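Local coordinates for protein copper-transporting ATPase PAA1, chloroplastic (Arabidopsis thaliana, PDB 5LBD) that transports monovalent copper across the plastid envelope into the stroma at the expense of ATP, and is represented here by its nucleotide-binding N-domain, at residues A[116-119]-A[124-127]; A[83-86]-A[91-94]; A[29-34]-A[58-63]. The protein carries 2 engineered substitutions. One frame throughout, in Å; residues are numbered along the deposited sequence.

All three contacts lie in the N-domain, an antiparallel sheet with helices packed on both faces. Contact 3 comes first along the chain, then contact 2, then contact 1, each closing before the next opens. Contacts 1 and 2 are about 8 Å apart between centres and share the sheet, since strands 115-120 and 82-87 are neighbours in it; Gly119 O and Thr85 N, 2.9 Å apart, probably hydrogen bond across the seam. Contact 3 lies about 14 and 15 Å, centre to centre, from contacts 1 and 2; its loop covers a flank of helix 26-37, whose Val29 and Ala33 pack under Ile118, Ala126 and Val86. Together they hold the sheet between two helical layers in this ATP-binding domain.

Contact 1 of 3, residues A[116-119]-A[124-127]; sequences VYIG and LAAV
Val116 O takes a CA-H...O contact from Val127 CA, at 3.4 Å, within the beta hairpin of strands 115-120 and 123-130 in the antiparallel sheet of the N-domain. Tyr117 then faces Val127 in a non-hydrogen-bonded pair. Their side chains stand side by side, and Val127 CG2 lies over one face of the phenol ring, 3.9 Å from its centroid, a CH-pi contact suited to a branched aliphatic residue beside an aromatic one. With CG anti to the carbonyl carbon (chi1 -69°), the ring rises into the layer formed by helices 89-94 and 101-107, where it meets Leu89, Val92 and Ala104. Ile118 points to the other face of the sheet with Ala126, its CB 4.2 Å from Ala126 CB, and both pack on Val29 of helix 26-37; alanine's small size is consistent with the close approach of Val29. Ile118 N donates to Ala126 O at 3.0 Å. Ala125 and Ala126 together oppose Ile118 in a classic beta bulge, which focuses two amides on one carbonyl: Ile118 O accepts Ala125 N at 2.8 Å, in the carbonyl plane, and more weakly Ala126 N at 3.3 Å. The register thus slips by one residue between Ile118 and Gly119. Beyond the bulge Gly119 pairs with Leu124, whose CD1 reaches back to Tyr117 CD2 at 4.1 Å.

Contact 2 of 3, residues A[83-86]-A[91-94]; sequences RVTV and WVKR
Trp91 leans its indole against Thr85 and Val86, joining the short helix 89-94 to strand 82-87, the strand that leads into it. After a short connection the helix packs beside the strand, so that in this part of the nucleotide-binding domain a strand is followed directly by a short helix. Trp91 holds CG anti to the backbone N (chi1 171°), which carries the pyrrole part of the ring toward the strand. There NE1 lies 3.8 Å from Thr85 CB and 3.7 Å from Val86 O, both set obliquely to the ring. The carbonyl is a neighbour and not the acceptor: NE1 donates to Ala75 O on strand 74-79, a bond that fixes the rotation of the indole and satisfies its one polar atom in a buried place. Tryptophan suits this position because a broad apolar surface and a single N-H can serve the core and an adjacent strand together. Val92 follows with CG1 anti to the carbonyl carbon (chi1 -56°, in one of two conformers), and this branch comes within 3.4 Å of Thr85 OG1. The carbonyl of Val92 adds a polar link, for a water donates to Val92 O at 2.8 Å and also hydrogen bonds Thr85 OG1 at 2.7 Å. Threonine fits between the two helix residues: its carbon skeleton packs on Trp91 while the hydroxyl hydrogen-bonds the water and, weakly, Gly119 N. Arg94, salt-bridged to Glu70, has Trp91 CE3 over one guanidinium face, offset toward its rim. Beyond the contact, Val92 packs on Tyr117 of strand 115-120, and Val86, on the other face of the sheet, packs against Ala33 and Val36 of helix 26-37.

Contact 3 of 3, residues A[29-34]-A[58-63]; sequences VLMLAA and QTMKAE
Helix 26-37, which packs on one face of the N-domain's antiparallel sheet, is covered along one flank by residues 58-63, an irregular segment within the loop between helix 43-52 and strand 68-70. Met60 makes the contact by itself from the loop side. Its side chain, modelled in two conformers of which one is described, is fully extended beyond CG (chi3 -179°) and reaches across to the helix. A long, unbranched side chain can span the gap, for the backbones stay well apart: Leu32 and Met60 are the closest pair, with CA atoms 7.1 Å from each other. Both methionines are selenomethionines. Met31 comes to meet Met60 at about a right angle, and its chain bends at its end (chi3 -49°) to turn the terminal methyl toward the loop, bringing Met31 CE to 3.9 Å from Met60 CE. No hydrogen bond crosses the contact, so it rests on apolar packing, partly buried. Leu32 and Met60 both extend the packing onto Val79 of strand 74-79. The Met60 side chain crosses that of Leu32 obliquely, placing Met60 SE 4.0 Å from Leu32 CG and 3.6 Å from its branch methyl Leu32 CD2.

Contact 1 of 3, residues A[116-119]-A[124-127]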
ATOM      1  N   VAL A 116       3.546   6.544   1.969  0.66 15.61           N
ATOM      2  CA  VAL A 116       3.275   5.251   2.582  0.66 17.94           C
ATOM      3  C   VAL A 116       4.133   4.190   1.911  0.66 18.04           C
ATOM      4  O   VAL A 116       4.537   4.311   0.747  0.66 19.49           O
ATOM      5  CB  VAL A 116       1.775   4.883   2.524  0.66 25.49           C
ATOM      6  CG1 VAL A 116       0.946   6.027   3.073  0.66 36.22           C
ATOM      7  CG2 VAL A 116       1.342   4.556   1.117  0.66 20.77           C
ATOM      8  N   TYR A 117       4.454   3.163   2.679  1.00 15.70           N
ATOM      9  CA  TYR A 117       5.206   2.018   2.211  1.00 12.74           C
ATOM     10  C   TYR A 117       4.257   0.837   2.047  1.00 15.14           C
ATOM     11  O   TYR A 117       3.282   0.696   2.797  1.00 16.60           O
ATOM     12  CB  TYR A 117       6.345   1.675   3.172  1.00 15.52           C
ATOM     13  CG  TYR A 117       7.455   2.724   3.174  1.00 19.11           C
ATOM     14  CD1 TYR A 117       7.338   3.868   3.904  1.00 17.27           C
ATOM     15  CD2 TYR A 117       8.560   2.577   2.357  1.00 21.80           C
ATOM     16  CE1 TYR A 117       8.324   4.856   3.890  1.00 22.04           C
ATOM     17  CE2 TYR A 117       9.572   3.554   2.351  1.00 36.22           C
ATOM     18  CZ  TYR A 117       9.420   4.688   3.119  1.00 29.62           C
ATOM     19  OH  TYR A 117      10.362   5.681   3.133  1.00 28.89           O
ATOM     20  N   ILE A 118       4.594  -0.022   1.108  1.00 15.60           N
ATOM     21  CA  ILE A 118       3.820  -1.196   0.767  1.00 17.74           C
ATOM     22  C   ILE A 118       4.701  -2.416   0.948  1.00 16.43           C
ATOM     23  O   ILE A 118       5.763  -2.527   0.319  1.00 17.95           O
ATOM     24  CB  ILE A 118       3.302  -1.140  -0.669  1.00 17.53           C
ATOM     25  CG1 ILE A 118       2.608   0.199  -0.959  1.00 21.81           C
ATOM     26  CG2 ILE A 118       2.370  -2.303  -0.901  1.00 20.28           C
ATOM     27  CD1 ILE A 118       1.490   0.531  -0.034  1.00 21.59           C
ATOM     28  N   GLY A 119       4.260  -3.339   1.803  1.00 16.03           N
ATOM     29  CA  GLY A 119       4.884  -4.640   1.905  1.00 17.57           C
ATOM     30  C   GLY A 119       3.990  -5.699   1.285  1.00 16.52           C
ATOM     31  O   GLY A 119       2.752  -5.622   1.366  1.00 19.21           O
ATOM     32  N   LEU A 124       9.643  -5.636   0.721  1.00 20.63           N
ATOM     33  CA  LEU A 124       9.285  -4.224   0.677  1.00 17.22           C
ATOM     34  C   LEU A 124       9.074  -3.914  -0.790  1.00 20.24           C
ATOM     35  O   LEU A 124      10.023  -3.908  -1.574  1.00 23.12           O
ATOM     36  CB  LEU A 124      10.380  -3.357   1.288  1.00 20.93           C
ATOM     37  CG  LEU A 124      10.232  -1.855   1.235  1.00 31.31           C
ATOM     38  CD1 LEU A 124       8.969  -1.433   1.925  1.00 39.24           C
ATOM     39  CD2 LEU A 124      11.435  -1.199   1.905  1.00 38.01           C
ATOM     40  N   ALA A 125       7.820  -3.730  -1.173  1.00 17.54           N
ATOM     41  CA  ALA A 125       7.424  -3.696  -2.557  1.00 20.82           C
ATOM     42  C   ALA A 125       7.485  -2.309  -3.177  1.00 18.78           C
ATOM     43  O   ALA A 125       7.694  -2.212  -4.395  1.00 20.85           O
ATOM     44  CB  ALA A 125       6.004  -4.236  -2.707  1.00 21.52           C
ATOM     45  N   ALA A 126       7.231  -1.256  -2.404  1.00 19.08           N
ATOM     46  CA  ALA A 126       7.049   0.047  -3.021  1.00 19.83           C
ATOM     47  C   ALA A 126       6.969   1.125  -1.960  1.00 14.57           C
ATOM     48  O   ALA A 126       6.715   0.868  -0.780  1.00 15.52           O
ATOM     49  CB  ALA A 126       5.773   0.078  -3.866  1.00 18.01           C
ATOM     50  N   VAL A 127       7.149   2.355  -2.407  1.00 14.16           N
ATOM     51  CA  VAL A 127       6.797   3.519  -1.616  1.00 15.36           C
ATOM     52  C   VAL A 127       5.881   4.347  -2.508  1.00 16.20           C
ATOM     53  O   VAL A 127       6.087   4.426  -3.722  1.00 18.33           O
ATOM     54  CB  VAL A 127       8.034   4.299  -1.109  1.00 19.12           C
ATOM     55  CG1 VAL A 127       8.910   4.784  -2.243  1.00 28.04           C
ATOM     56  CG2 VAL A 127       7.603   5.463  -0.226  1.00 23.83           C
TER

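Contact 2 of 3, residues A[83-86]-A[91-94]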
ATOM      1  N   ARG A  83       0.100 -11.362   2.142  1.00 22.52           N
ATOM      2  CA  ARG A  83      -0.030 -10.409   3.243  1.00 19.12           C
ATOM      3  C   ARG A  83       0.432  -9.042   2.759  1.00 20.62           C
ATOM      4  O   ARG A  83       1.632  -8.814   2.581  1.00 25.59           O
ATOM      5  CB  ARG A  83       0.806 -10.839   4.447  1.00 22.57           C
ATOM      6  CG  ARG A  83       0.618 -12.285   4.862  1.00 29.57           C
ATOM      7  CD  ARG A  83       1.374 -12.639   6.186  1.00 41.34           C
ATOM      8  NE  ARG A  83       2.840 -12.560   6.080  1.00 29.87           N
ATOM      9  CZ  ARG A  83       3.557 -11.473   6.365  1.00 32.06           C
ATOM     10  NH1 ARG A  83       2.959 -10.353   6.789  1.00 29.35           N
ATOM     11  NH2 ARG A  83       4.882 -11.512   6.226  1.00 27.03           N
ATOM     12  N   VAL A  84      -0.508  -8.123   2.575  1.00 18.74           N
ATOM     13  CA  VAL A  84      -0.232  -6.822   1.975  1.00 16.18           C
ATOM     14  C   VAL A  84      -0.345  -5.785   3.080  1.00 16.97           C
ATOM     15  O   VAL A  84      -1.400  -5.666   3.707  1.00 16.31           O
ATOM     16  CB  VAL A  84      -1.183  -6.502   0.815  1.00 16.27           C
ATOM     17  CG1 VAL A  84      -0.898  -5.112   0.282  1.00 17.07           C
ATOM     18  CG2 VAL A  84      -1.034  -7.518  -0.285  1.00 19.19           C
ATOM     19  N   THR A  85       0.732  -5.042   3.323  1.00 14.03           N
ATOM     20  CA  THR A  85       0.761  -4.002   4.335  1.00 13.00           C
ATOM     21  C   THR A  85       0.835  -2.647   3.658  1.00 16.69           C
ATOM     22  O   THR A  85       1.481  -2.482   2.625  1.00 16.71           O
ATOM     23  CB  THR A  85       1.950  -4.142   5.273  1.00 15.51           C
ATOM     24  OG1 THR A  85       3.144  -4.225   4.491  1.00 17.93           O
ATOM     25  CG2 THR A  85       1.787  -5.386   6.102  1.00 21.41           C
ATOM     26  N   VAL A  86       0.196  -1.662   4.275  1.00 15.74           N
ATOM     27  CA  VAL A  86       0.163  -0.291   3.810  1.00 12.72           C
ATOM     28  C   VAL A  86       0.384   0.593   5.027  1.00 16.02           C
ATOM     29  O   VAL A  86      -0.473   0.634   5.918  1.00 15.10           O
ATOM     30  CB  VAL A  86      -1.160   0.067   3.148  1.00 15.00           C
ATOM     31  CG1 VAL A  86      -1.106   1.435   2.641  1.00 17.15           C
ATOM     32  CG2 VAL A  86      -1.503  -0.919   2.024  1.00 16.63           C
ATOM     33  N   TRP A  91       6.006  -0.018  10.192  1.00 16.29           N
ATOM     34  CA  TRP A  91       4.896  -0.966  10.122  1.00 14.44           C
ATOM     35  C   TRP A  91       5.185  -2.094   9.149  1.00 14.54           C
ATOM     36  O   TRP A  91       4.989  -3.273   9.459  1.00 16.53           O
ATOM     37  CB  TRP A  91       3.629  -0.212   9.705  1.00 16.26           C
ATOM     38  CG  TRP A  91       2.438  -0.993   9.382  1.00 13.48           C
ATOM     39  CD1 TRP A  91       1.952  -1.279   8.140  1.00 16.17           C
ATOM     40  CD2 TRP A  91       1.515  -1.554  10.319  1.00 16.62           C
ATOM     41  NE1 TRP A  91       0.794  -2.000   8.253  1.00 15.76           N
ATOM     42  CE2 TRP A  91       0.500  -2.177   9.585  1.00 15.83           C
ATOM     43  CE3 TRP A  91       1.461  -1.591  11.709  1.00 17.10           C
ATOM     44  CZ2 TRP A  91      -0.580  -2.820  10.193  1.00 18.43           C
ATOM     45  CZ3 TRP A  91       0.386  -2.237  12.324  1.00 19.28           C
ATOM     46  CH2 TRP A  91      -0.609  -2.855  11.572  1.00 16.21           C
ATOM     47  N   VAL A  92       5.674  -1.764   7.964  0.53 14.49           N
ATOM     48  CA  VAL A  92       5.879  -2.810   6.982  0.53 16.50           C
ATOM     49  C   VAL A  92       7.064  -3.684   7.360  0.53 16.32           C
ATOM     50  O   VAL A  92       7.061  -4.886   7.084  0.53 17.88           O
ATOM     51  CB  VAL A  92       6.025  -2.191   5.582  0.53 13.50           C
ATOM     52  CG1 VAL A  92       4.788  -1.325   5.255  0.53 14.09           C
ATOM     53  CG2 VAL A  92       7.319  -1.403   5.443  0.53 16.49           C
ATOM     54  N   LYS A  93       8.100  -3.110   7.977  1.00 15.56           N
ATOM     55  CA  LYS A  93       9.199  -3.925   8.490  1.00 15.94           C
ATOM     56  C   LYS A  93       8.753  -4.826   9.635  1.00 16.84           C
ATOM     57  O   LYS A  93       9.247  -5.953   9.782  1.00 18.65           O
ATOM     58  CB  LYS A  93      10.321  -3.028   8.985  1.00 21.53           C
ATOM     59  CG  LYS A  93      11.128  -2.279   7.952  1.00 27.94           C
ATOM     60  CD  LYS A  93      12.154  -1.399   8.700  1.00 35.82           C
ATOM     61  CE  LYS A  93      13.229  -0.819   7.822  1.00 50.26           C
ATOM     62  NZ  LYS A  93      14.248  -0.107   8.678  1.00 57.26           N
ATOM     63  N   ARG A  94       7.871  -4.320  10.495  1.00 16.97           N
ATOM     64  CA  ARG A  94       7.432  -5.128  11.628  1.00 19.48           C
ATOM     65  C   ARG A  94       6.689  -6.354  11.135  1.00 16.84           C
ATOM     66  O   ARG A  94       6.759  -7.423  11.747  1.00 20.83           O
ATOM     67  CB  ARG A  94       6.531  -4.317  12.561  1.00 20.02           C
ATOM     68  CG  ARG A  94       6.434  -4.841  13.945  1.00 19.96           C
ATOM     69  CD  ARG A  94       5.301  -4.075  14.621  1.00 23.22           C
ATOM     70  NE  ARG A  94       3.992  -4.658  14.347  1.00 22.10           N
ATOM     71  CZ  ARG A  94       2.835  -4.106  14.703  1.00 26.99           C
ATOM     72  NH1 ARG A  94       2.800  -2.899  15.268  1.00 22.88           N
ATOM     73  NH2 ARG A  94       1.704  -4.748  14.484  1.00 26.29           N
TER
HETATM   74  O   HOH W   1       5.078  -5.852   5.327  1.00 20.01           O

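Contact 3 of 3, residues A[29-34]-A[58-63]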
ATOM      1  N   VAL A  29       1.058  -2.583  -7.585  1.00 15.01           N
ATOM      2  CA  VAL A  29       1.211  -2.105  -6.209  1.00 14.84           C
ATOM      3  C   VAL A  29       0.017  -1.266  -5.806  1.00 14.78           C
ATOM      4  O   VAL A  29      -0.527  -1.427  -4.702  1.00 15.77           O
ATOM      5  CB  VAL A  29       2.523  -1.314  -6.062  1.00 19.08           C
ATOM      6  CG1 VAL A  29       2.494  -0.433  -4.821  1.00 24.94           C
ATOM      7  CG2 VAL A  29       3.667  -2.290  -6.048  1.00 18.51           C
ATOM      8  N   LEU A  30      -0.440  -0.390  -6.705  1.00 13.95           N
ATOM      9  CA  LEU A  30      -1.618   0.421  -6.413  1.00 17.88           C
ATOM     10  C   LEU A  30      -2.852  -0.450  -6.202  1.00 15.19           C
ATOM     11  O   LEU A  30      -3.674  -0.188  -5.305  1.00 16.23           O
ATOM     12  CB  LEU A  30      -1.885   1.427  -7.526  1.00 16.69           C
ATOM     13  CG  LEU A  30      -0.969   2.627  -7.512  1.00 16.80           C
ATOM     14  CD1 LEU A  30      -1.219   3.428  -8.742  1.00 20.39           C
ATOM     15  CD2 LEU A  30      -1.191   3.488  -6.292  1.00 20.63           C
HETATM   16  N   MSE A  31      -3.035  -1.454  -7.035  1.00 13.75           N
HETATM   17  CA  MSE A  31      -4.210  -2.287  -6.918  1.00 17.12           C
HETATM   18  C   MSE A  31      -4.156  -3.145  -5.644  1.00 17.64           C
HETATM   19  O   MSE A  31      -5.157  -3.311  -5.000  1.00 16.06           O
HETATM   20  CB  MSE A  31      -4.367  -3.104  -8.192  1.00 19.24           C
HETATM   21  CG  MSE A  31      -4.690  -2.206  -9.400  1.00 20.93           C
HETATM   22 SE   MSE A  31      -5.305  -3.148 -10.952  0.58 30.20          SE
HETATM   23  CE  MSE A  31      -3.952  -4.400 -10.951  1.00 24.65           C
ATOM     24  N   LEU A  32      -2.979  -3.636  -5.253  1.00 16.38           N
ATOM     25  CA  LEU A  32      -2.902  -4.403  -4.015  1.00 14.39           C
ATOM     26  C   LEU A  32      -3.170  -3.507  -2.820  1.00 13.52           C
ATOM     27  O   LEU A  32      -3.899  -3.875  -1.897  1.00 15.42           O
ATOM     28  CB  LEU A  32      -1.508  -5.024  -3.894  1.00 16.05           C
ATOM     29  CG  LEU A  32      -1.171  -6.176  -4.821  1.00 16.38           C
ATOM     30  CD1 LEU A  32       0.317  -6.410  -4.812  1.00 19.18           C
ATOM     31  CD2 LEU A  32      -1.906  -7.427  -4.439  1.00 19.93           C
ATOM     32  N   ALA A  33      -2.561  -2.328  -2.814  1.00 15.43           N
ATOM     33  CA  ALA A  33      -2.785  -1.418  -1.679  1.00 15.84           C
ATOM     34  C   ALA A  33      -4.245  -0.974  -1.607  1.00 13.96           C
ATOM     35  O   ALA A  33      -4.840  -0.906  -0.530  1.00 16.68           O
ATOM     36  CB  ALA A  33      -1.868  -0.213  -1.796  1.00 15.70           C
ATOM     37  N   ALA A  34      -4.860  -0.717  -2.757  1.00 14.84           N
ATOM     38  CA  ALA A  34      -6.257  -0.331  -2.748  1.00 14.94           C
ATOM     39  C   ALA A  34      -7.152  -1.429  -2.197  1.00 16.93           C
ATOM     40  O   ALA A  34      -8.192  -1.133  -1.620  1.00 17.28           O
ATOM     41  CB  ALA A  34      -6.705   0.051  -4.145  1.00 16.35           C
ATOM     42  N   GLN A  58     -10.434  -7.444 -13.276  1.00 49.44           N
ATOM     43  CA  GLN A  58     -10.986  -8.256 -12.194  1.00 57.40           C
ATOM     44  C   GLN A  58     -10.434  -7.770 -10.859  1.00 60.45           C
ATOM     45  O   GLN A  58      -9.268  -8.007 -10.524  1.00 66.15           O
ATOM     46  CB  GLN A  58     -10.668  -9.745 -12.385  1.00 67.71           C
ATOM     47  CG  GLN A  58     -11.184 -10.360 -13.703  1.00 83.74           C
ATOM     48  CD  GLN A  58     -10.171 -10.290 -14.853  1.00 91.34           C
ATOM     49  OE1 GLN A  58      -9.531  -9.263 -15.064  1.00 99.63           O
ATOM     50  NE2 GLN A  58     -10.039 -11.377 -15.606  1.00 78.46           N
ATOM     51  N   THR A  59     -11.268  -7.087 -10.093  1.00 61.89           N
ATOM     52  CA  THR A  59     -10.801  -6.461  -8.867  1.00 57.18           C
ATOM     53  C   THR A  59     -10.285  -7.511  -7.890  1.00 58.77           C
ATOM     54  O   THR A  59     -10.979  -8.485  -7.581  1.00 68.20           O
ATOM     55  CB  THR A  59     -11.936  -5.665  -8.215  1.00 71.52           C
ATOM     56  OG1 THR A  59     -12.945  -6.569  -7.732  1.00 82.31           O
ATOM     57  CG2 THR A  59     -12.570  -4.686  -9.213  1.00 64.67           C
HETATM   58  N   MSE A  60      -9.048  -7.319  -7.439  0.75 43.32           N
HETATM   59  CA  MSE A  60      -8.502  -8.053  -6.310  0.75 56.08           C
HETATM   60  C   MSE A  60      -9.215  -7.612  -5.057  0.75 38.82           C
HETATM   61  O   MSE A  60      -9.451  -6.415  -4.879  0.75 34.85           O
HETATM   62  CB  MSE A  60      -7.017  -7.781  -6.140  0.75 46.06           C
HETATM   63  CG  MSE A  60      -6.183  -7.918  -7.385  0.75 65.22           C
HETATM   64 SE   MSE A  60      -4.412  -7.237  -6.966  0.75 75.90          SE
HETATM   65  CE  MSE A  60      -3.522  -7.485  -8.687  0.75 68.98           C
ATOM     66  N   LYS A  61      -9.544  -8.556  -4.183  1.00 42.64           N
ATOM     67  CA  LYS A  61     -10.194  -8.220  -2.928  1.00 38.64           C
ATOM     68  C   LYS A  61      -9.442  -8.820  -1.752  1.00 36.47           C
ATOM     69  O   LYS A  61      -8.839  -9.896  -1.845  1.00 36.13           O
ATOM     70  CB  LYS A  61     -11.651  -8.711  -2.910  1.00 46.22           C
ATOM     71  CG  LYS A  61     -12.676  -7.631  -3.258  1.00 62.96           C
ATOM     72  CD  LYS A  61     -14.134  -8.122  -3.116  1.00 59.69           C
ATOM     73  CE  LYS A  61     -14.588  -8.925  -4.340  1.00 73.89           C
ATOM     74  NZ  LYS A  61     -16.091  -9.030  -4.482  1.00 70.61           N
ATOM     75  N   ALA A  62      -9.488  -8.098  -0.644  1.00 30.35           N
ATOM     76  CA  ALA A  62      -9.025  -8.630   0.617  1.00 30.03           C
ATOM     77  C   ALA A  62      -9.907  -9.797   1.044  1.00 31.73           C
ATOM     78  O   ALA A  62     -11.120  -9.806   0.813  1.00 33.60           O
ATOM     79  CB  ALA A  62      -9.035  -7.532   1.683  1.00 33.28           C
ATOM     80  N   GLU A  63      -9.289 -10.760   1.695  1.00 31.79           N
ATOM     81  CA  GLU A  63     -10.067 -11.876   2.243  1.00 33.83           C
ATOM     82  C   GLU A  63     -10.962 -11.357   3.355  1.00 33.44           C
ATOM     83  O   GLU A  63     -10.560 -10.581   4.167  1.00 31.21           O
ATOM     84  CB  GLU A  63      -9.226 -13.065   2.747  1.00 36.90           C
ATOM     85  CG  GLU A  63      -8.407 -13.742   1.692  1.00 44.75           C
ATOM     86  CD  GLU A  63      -7.596 -14.952   2.218  1.00 58.38           C
ATOM     87  OE1 GLU A  63      -7.019 -15.690   1.401  1.00 60.32           O
ATOM     88  OE2 GLU A  63      -7.530 -15.128   3.459  1.00 51.61           O
TER